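Local coordinates for protein OBCA, Oxalate Biosynthetic Component A (Burkholderia glumae, PDB 4NNB) that is a two-part protein that joins a TIM-barrel-type domain to an N-terminal domain of the Oxalate Biosynthetic Component A family, at residues L133-T137 with Y138-V142. Residues are numbered along the deposited sequence; the frame is centred on the assembly and turned at random.
Sequences LQLTT and YGWIV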
ATOM      1  N   LEU A 133     -14.300   2.191  -7.936  1.00 24.90           N
ATOM      2  CA  LEU A 133     -13.403   1.925  -6.812  1.00 29.13           C
ATOM      3  C   LEU A 133     -14.139   1.230  -5.662  1.00 25.31           C
ATOM      4  O   LEU A 133     -13.616   0.300  -5.050  1.00 25.41           O
ATOM      5  CB  LEU A 133     -12.709   3.215  -6.345  1.00 26.33           C
ATOM      6  CG  LEU A 133     -11.682   3.754  -7.354  1.00 30.16           C
ATOM      7  CD1 LEU A 133     -11.373   5.227  -7.085  1.00 32.36           C
ATOM      8  CD2 LEU A 133     -10.376   2.916  -7.371  1.00 30.64           C
ATOM      9  N   GLN A 134     -15.365   1.656  -5.380  1.00 25.76           N
ATOM     10  CA  GLN A 134     -16.107   1.026  -4.297  1.00 27.76           C
ATOM     11  C   GLN A 134     -16.411  -0.444  -4.602  1.00 26.22           C
ATOM     12  O   GLN A 134     -16.185  -1.318  -3.763  1.00 24.87           O
ATOM     13  CB  GLN A 134     -17.402   1.776  -3.998  1.00 27.42           C
ATOM     14  CG  GLN A 134     -18.092   1.238  -2.755  1.00 27.22           C
ATOM     15  CD  GLN A 134     -17.236   1.386  -1.516  1.00 29.30           C
ATOM     16  OE1 GLN A 134     -17.025   2.497  -1.024  1.00 30.63           O
ATOM     17  NE2 GLN A 134     -16.723   0.268  -1.011  1.00 28.47           N
ATOM     18  N   LEU A 135     -16.923  -0.710  -5.797  1.00 24.06           N
ATOM     19  CA  LEU A 135     -17.299  -2.072  -6.161  1.00 25.52           C
ATOM     20  C   LEU A 135     -16.090  -2.993  -6.358  1.00 26.60           C
ATOM     21  O   LEU A 135     -16.148  -4.169  -6.011  1.00 25.38           O
ATOM     22  CB  LEU A 135     -18.214  -2.079  -7.396  1.00 25.14           C
ATOM     23  CG  LEU A 135     -19.627  -1.504  -7.184  1.00 27.55           C
ATOM     24  CD1 LEU A 135     -20.486  -1.676  -8.432  1.00 27.07           C
ATOM     25  CD2 LEU A 135     -20.312  -2.133  -5.984  1.00 24.81           C
ATOM     26  N   THR A 136     -14.996  -2.474  -6.909  1.00 23.36           N
ATOM     27  CA  THR A 136     -13.792  -3.302  -7.026  1.00 22.59           C
ATOM     28  C   THR A 136     -13.119  -3.526  -5.668  1.00 25.47           C
ATOM     29  O   THR A 136     -12.392  -4.507  -5.502  1.00 28.73           O
ATOM     30  CB  THR A 136     -12.768  -2.797  -8.084  1.00 24.76           C
ATOM     31  OG1 THR A 136     -12.377  -1.449  -7.794  1.00 26.80           O
ATOM     32  CG2 THR A 136     -13.357  -2.875  -9.495  1.00 24.93           C
ATOM     33  N   THR A 137     -13.367  -2.631  -4.707  1.00 25.45           N
ATOM     34  CA  THR A 137     -12.954  -2.852  -3.317  1.00 27.10           C
ATOM     35  C   THR A 137     -13.745  -4.029  -2.754  1.00 28.18           C
ATOM     36  O   THR A 137     -13.242  -4.797  -1.935  1.00 25.80           O
ATOM     37  CB  THR A 137     -13.197  -1.602  -2.433  1.00 29.14           C
ATOM     38  OG1 THR A 137     -12.406  -0.510  -2.915  1.00 29.93           O
ATOM     39  CG2 THR A 137     -12.827  -1.865  -0.969  1.00 29.55           C
ATOM     40  N   TYR A 138     -14.985  -4.171  -3.217  1.00 27.11           N
ATOM     41  CA  TYR A 138     -15.848  -5.261  -2.790  1.00 27.17           C
ATOM     42  C   TYR A 138     -15.629  -6.540  -3.616  1.00 24.82           C
ATOM     43  O   TYR A 138     -16.403  -7.487  -3.509  1.00 28.30           O
ATOM     44  CB  TYR A 138     -17.316  -4.834  -2.888  1.00 27.53           C
ATOM     45  CG  TYR A 138     -17.791  -3.868  -1.823  1.00 27.38           C
ATOM     46  CD1 TYR A 138     -17.066  -3.644  -0.656  1.00 29.05           C
ATOM     47  CD2 TYR A 138     -18.984  -3.172  -1.994  1.00 28.09           C
ATOM     48  CE1 TYR A 138     -17.534  -2.756   0.312  1.00 29.45           C
ATOM     49  CE2 TYR A 138     -19.448  -2.298  -1.055  1.00 28.53           C
ATOM     50  CZ  TYR A 138     -18.737  -2.093   0.094  1.00 31.66           C
ATOM     51  OH  TYR A 138     -19.236  -1.209   1.017  1.00 33.83           O
ATOM     52  N   GLY A 139     -14.593  -6.555  -4.456  1.00 21.74           N
ATOM     53  CA  GLY A 139     -14.241  -7.748  -5.209  1.00 24.78           C
ATOM     54  C   GLY A 139     -14.931  -7.918  -6.554  1.00 26.37           C
ATOM     55  O   GLY A 139     -14.804  -8.970  -7.194  1.00 24.33           O
ATOM     56  N   TRP A 140     -15.679  -6.909  -6.989  1.00 24.37           N
ATOM     57  CA  TRP A 140     -16.201  -6.940  -8.359  1.00 24.99           C
ATOM     58  C   TRP A 140     -15.012  -6.744  -9.278  1.00 24.31           C
ATOM     59  O   TRP A 140     -14.015  -6.139  -8.880  1.00 26.78           O
ATOM     60  CB  TRP A 140     -17.195  -5.803  -8.609  1.00 24.67           C
ATOM     61  CG  TRP A 140     -18.493  -5.876  -7.854  1.00 25.71           C
ATOM     62  CD1 TRP A 140     -18.655  -6.033  -6.504  1.00 28.38           C
ATOM     63  CD2 TRP A 140     -19.817  -5.715  -8.400  1.00 24.00           C
ATOM     64  NE1 TRP A 140     -19.999  -6.003  -6.182  1.00 28.74           N
ATOM     65  CE2 TRP A 140     -20.727  -5.812  -7.328  1.00 29.80           C
ATOM     66  CE3 TRP A 140     -20.312  -5.516  -9.693  1.00 29.79           C
ATOM     67  CZ2 TRP A 140     -22.119  -5.712  -7.514  1.00 33.39           C
ATOM     68  CZ3 TRP A 140     -21.693  -5.415  -9.877  1.00 32.01           C
ATOM     69  CH2 TRP A 140     -22.576  -5.512  -8.792  1.00 33.04           C
ATOM     70  N   ILE A 141     -15.100  -7.239 -10.506  1.00 24.90           N
ATOM     71  CA  ILE A 141     -13.990  -7.078 -11.440  1.00 27.91           C
ATOM     72  C   ILE A 141     -14.424  -6.428 -12.748  1.00 30.39           C
ATOM     73  O   ILE A 141     -15.610  -6.416 -13.083  1.00 28.51           O
ATOM     74  CB  ILE A 141     -13.254  -8.419 -11.705  1.00 27.49           C
ATOM     75  CG1 ILE A 141     -14.223  -9.490 -12.204  1.00 36.80           C
ATOM     76  CG2 ILE A 141     -12.573  -8.912 -10.418  1.00 30.64           C
ATOM     77  CD1 ILE A 141     -14.232  -9.674 -13.702  1.00 36.52           C
ATOM     78  N   VAL A 142     -13.459  -5.871 -13.470  1.00 26.34           N
ATOM     79  CA  VAL A 142     -13.732  -5.260 -14.765  1.00 29.93           C
ATOM     80  C   VAL A 142     -13.582  -6.309 -15.868  1.00 32.26           C
ATOM     81  O   VAL A 142     -12.566  -7.002 -15.929  1.00 30.63           O
ATOM     82  CB  VAL A 142     -12.760  -4.101 -15.044  1.00 28.88           C
ATOM     83  CG1 VAL A 142     -12.923  -3.591 -16.464  1.00 29.16           C
ATOM     84  CG2 VAL A 142     -12.950  -2.974 -14.026  1.00 27.21           C
TER
HETATM   85  O   HOH W   1     -11.826  -6.356  -7.439  1.00 23.78           O
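Over one face of the Y138 ring lies the amide nitrogen of Q134, with NE2 3.3 Å from CZ and the amide plane turned 42° from the ring. The Q134 chain bends at chi2, bringing NE2 over the face toward the rim; an amide N-H is given to A193 O, and the contact with the ring is packing over the face. L135 takes one face of the W140 indole: the two side chains run side by side, and CD1 sits 4.0 Å from the centroid of the six-membered ring, only 9° off its normal, a CH-pi contact. H157 stacks on Y138 and also meets W140, whose NE1 it bonds through ND1. The two rings flank the Schellman motif that ends helix 125-137. Its two diagnostic bonds are W140 N to L135 O (2.9 Å) and G139 N to T136 O (3.2 Å), the latter approaching from above the carbonyl plane; G139, at phi 88°, is the C-prime residue. Just before it, Y138 N makes the i to i-4 bond to Q134 O (3.1 Å), with a weak second bond to L135 O. A water donates to both T136 O (2.7 Å) and W140 O (2.6 Å), bridging the helix end to the residue that leads into strand 141-142, which pairs with strand 148-149.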